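Local coordinates for tetratricopeptide TPR_2 repeat protein (Thermobaculum terrenum, PDB 5DJS) that joins tetratricopeptide repeats to a GT-B-type region of glycosyl transferase family 41 and binds uridine-5'-diphosphate, at residues R363-G368 / T401-T406. The protein carries 1 engineered substitution. Numbering follows the deposited sequence.
With UDP (uridine-5'-diphosphate), chain E.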
loop_
_atom_site.group_PDB
_atom_site.type_symbol
_atom_site.label_atom_id
_atom_site.label_comp_id
_atom_site.label_asym_id
_atom_site.label_seq_id
_atom_site.Cartn_x
_atom_site.Cartn_y
_atom_site.Cartn_z
ATOM N N ARG A 363 -2.803 -21.816 -1.333
ATOM C CA ARG A 363 -1.423 -21.404 -1.577
ATOM C C ARG A 363 -1.234 -19.926 -1.226
ATOM O O ARG A 363 -1.727 -19.054 -1.941
ATOM C CB ARG A 363 -1.108 -21.623 -3.054
ATOM C CG ARG A 363 0.330 -21.337 -3.471
ATOM C CD ARG A 363 1.178 -22.595 -3.520
ATOM N NE ARG A 363 2.054 -22.598 -4.694
ATOM C CZ ARG A 363 1.808 -23.211 -5.857
ATOM N NH1 ARG A 363 0.693 -23.921 -6.060
ATOM N NH2 ARG A 363 2.701 -23.112 -6.841
ATOM N N LEU A 364 -0.528 -19.649 -0.132
ATOM C CA LEU A 364 -0.213 -18.274 0.268
ATOM C C LEU A 364 1.246 -17.966 -0.020
ATOM O O LEU A 364 2.122 -18.812 0.196
ATOM C CB LEU A 364 -0.502 -18.046 1.750
ATOM C CG LEU A 364 -1.864 -18.480 2.275
ATOM C CD1 LEU A 364 -1.983 -18.136 3.753
ATOM C CD2 LEU A 364 -2.993 -17.832 1.489
ATOM N N ILE A 365 1.500 -16.764 -0.527
ATOM C CA ILE A 365 2.861 -16.281 -0.759
ATOM C C ILE A 365 2.937 -14.842 -0.279
ATOM O O ILE A 365 2.223 -13.969 -0.787
ATOM C CB ILE A 365 3.263 -16.323 -2.245
ATOM C CG1 ILE A 365 3.151 -17.745 -2.809
ATOM C CG2 ILE A 365 4.695 -15.826 -2.409
ATOM C CD1 ILE A 365 3.200 -17.811 -4.320
ATOM N N ALA A 366 3.822 -14.595 0.681
ATOM C CA ALA A 366 3.926 -13.288 1.337
ATOM C C ALA A 366 5.217 -13.186 2.153
ATOM O O ALA A 366 5.903 -14.185 2.401
ATOM C CB ALA A 366 2.719 -13.043 2.231
ATOM N N THR A 367 5.533 -11.971 2.575
ATOM C CA THR A 367 6.724 -11.712 3.373
ATOM C C THR A 367 6.407 -12.133 4.785
ATOM O O THR A 367 5.316 -11.839 5.271
ATOM C CB THR A 367 7.054 -10.221 3.398
ATOM O OG1 THR A 367 5.893 -9.515 3.847
ATOM C CG2 THR A 367 7.436 -9.726 2.011
ATOM N N GLY A 368 7.347 -12.817 5.432
ATOM C CA GLY A 368 7.137 -13.360 6.773
ATOM C C GLY A 368 6.965 -14.861 6.789
ATOM O O GLY A 368 7.232 -15.492 7.811
ATOM N N THR A 401 8.410 -11.369 -11.589
ATOM C CA THR A 401 8.069 -12.313 -12.671
ATOM C C THR A 401 8.009 -13.768 -12.204
ATOM O O THR A 401 7.229 -14.551 -12.749
ATOM C CB THR A 401 9.042 -12.238 -13.872
ATOM O OG1 THR A 401 10.385 -12.412 -13.416
ATOM C CG2 THR A 401 8.911 -10.902 -14.608
ATOM N N ASP A 402 8.834 -14.131 -11.219
ATOM C CA ASP A 402 8.748 -15.453 -10.594
ATOM C C ASP A 402 7.394 -15.651 -9.903
ATOM O O ASP A 402 6.831 -16.744 -9.962
ATOM C CB ASP A 402 9.896 -15.687 -9.592
ATOM C CG ASP A 402 11.259 -15.870 -10.273
ATOM O OD1 ASP A 402 11.382 -15.577 -11.477
ATOM O OD2 ASP A 402 12.216 -16.304 -9.596
ATOM N N LEU A 403 6.875 -14.599 -9.265
ATOM C CA LEU A 403 5.567 -14.664 -8.595
ATOM C C LEU A 403 4.426 -14.728 -9.595
ATOM O O LEU A 403 3.501 -15.530 -9.437
ATOM C CB LEU A 403 5.358 -13.474 -7.656
ATOM C CG LEU A 403 4.034 -13.440 -6.866
ATOM C CD1 LEU A 403 4.127 -14.203 -5.547
ATOM C CD2 LEU A 403 3.591 -12.006 -6.627
ATOM N N LEU A 404 4.476 -13.870 -10.604
ATOM C CA LEU A 404 3.536 -13.948 -11.730
ATOM C C LEU A 404 3.457 -15.373 -12.328
ATOM O O LEU A 404 2.367 -15.900 -12.575
ATOM C CB LEU A 404 3.924 -12.933 -12.821
ATOM C CG LEU A 404 3.298 -11.527 -12.923
ATOM C CD1 LEU A 404 2.375 -11.159 -11.777
ATOM C CD2 LEU A 404 4.381 -10.472 -13.103
ATOM N N ALA A 405 4.620 -15.989 -12.530
ATOM C CA ALA A 405 4.708 -17.336 -13.100
ATOM C C ALA A 405 4.004 -18.400 -12.248
ATOM O O ALA A 405 3.454 -19.339 -12.815
ATOM C CB ALA A 405 6.168 -17.724 -13.350
ATOM N N THR A 406 3.995 -18.254 -10.914
ATOM C CA THR A 406 3.321 -19.235 -10.023
ATOM C C THR A 406 1.792 -19.143 -10.046
ATOM O O THR A 406 1.130 -19.976 -9.443
ATOM C CB THR A 406 3.781 -19.166 -8.536
ATOM O OG1 THR A 406 3.395 -17.914 -7.960
ATOM C CG2 THR A 406 5.289 -19.377 -8.392
HETATM N N1 UDP E . 5.288 -9.135 -4.486
HETATM C C2 UDP E . 6.524 -9.811 -4.702
HETATM N N3 UDP E . 6.805 -10.931 -4.011
HETATM C C4 UDP E . 5.936 -11.431 -3.118
HETATM C C5 UDP E . 4.719 -10.804 -2.882
HETATM C C6 UDP E . 4.415 -9.645 -3.586
HETATM O O2 UDP E . 7.368 -9.384 -5.526
HETATM O O4 UDP E . 6.212 -12.464 -2.490
HETATM C "C1'" UDP E . 4.968 -7.906 -5.245
HETATM C "C2'" UDP E . 3.769 -8.167 -6.136
HETATM O "O2'" UDP E . 4.068 -7.605 -7.416
HETATM C "C3'" UDP E . 2.602 -7.511 -5.406
HETATM C "C4'" UDP E . 3.235 -6.440 -4.520
HETATM O "O4'" UDP E . 4.623 -6.789 -4.408
HETATM O "O3'" UDP E . 1.644 -6.949 -6.293
HETATM C "C5'" UDP E . 2.661 -6.306 -3.109
HETATM O "O5'" UDP E . 1.257 -6.554 -3.042
HETATM P PA UDP E . 0.555 -6.775 -1.599
HETATM O O1A UDP E . 0.783 -5.514 -0.801
HETATM O O2A UDP E . 1.036 -8.108 -1.071
HETATM O O3A UDP E . -1.035 -6.945 -1.857
HETATM P PB UDP E . -1.956 -5.881 -2.653
HETATM O O1B UDP E . -1.232 -5.566 -3.928
HETATM O O2B UDP E . -3.211 -6.644 -2.922
HETATM O O3B UDP E . -2.122 -4.722 -1.700
#
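The end of strand 361-365 faces the short helix 400-405 at a distance that leaves the joining to side chains: the nearest pair of CA atoms, those of Ile365 and Leu403, stand 8.4 Å apart, and no hydrogen bond crosses between 363-368 and 401-406. Ile365 makes the largest single contribution, spreading its two branches. With CG2 anti to the backbone N and CG1 beside that N (chi1 -58°), its CG2 methyl meets Leu403 CD1 at 3.6 Å, while its CD1 continues to Thr406, lying 3.6 Å from Thr406 OG1. The side chains of Ile365 and Leu403 run past each other in opposite senses, and Leu403 CD1 also lies 3.9 Å from Ile365 CD1. Both residues continue to the uridine-5'-diphosphate: Ile365 CG2 lies 3.7 Å from UDP O4, and the second leucine methyl, Leu403 CD2, lies 3.9 Å from UDP C2' and near C6.

Thr406 turns its hydroxyl back on the helix, where OG1 donates to Leu403 O at 2.8 Å, approaching at 130° to the C=O and 16° off the carbonyl plane. With the proton directed to that carbonyl, the contact of OG1 with Ile365 CD1 is van der Waals packing. Arg363, next on the same face of the strand, reaches Thr406 loosely through its guanidinium, which lies obliquely to the threonine carbonyl; long, weak ion pairs link it to Glu393 and Asp409.

Strand 361-365 belongs to the parallel sheet of the C-terminal GT-B half, and Ile365 also packs on Leu395 of the neighbouring strand 392-395. The Leu403 side chain also touches Met398 and Glu427, which hydrogen-bond the nucleotide through Met398 O and Glu427 OE2. Ile365 and Leu403 thus contribute van der Waals contact to the uridine, whereas hydrogen bonds come from residues around them.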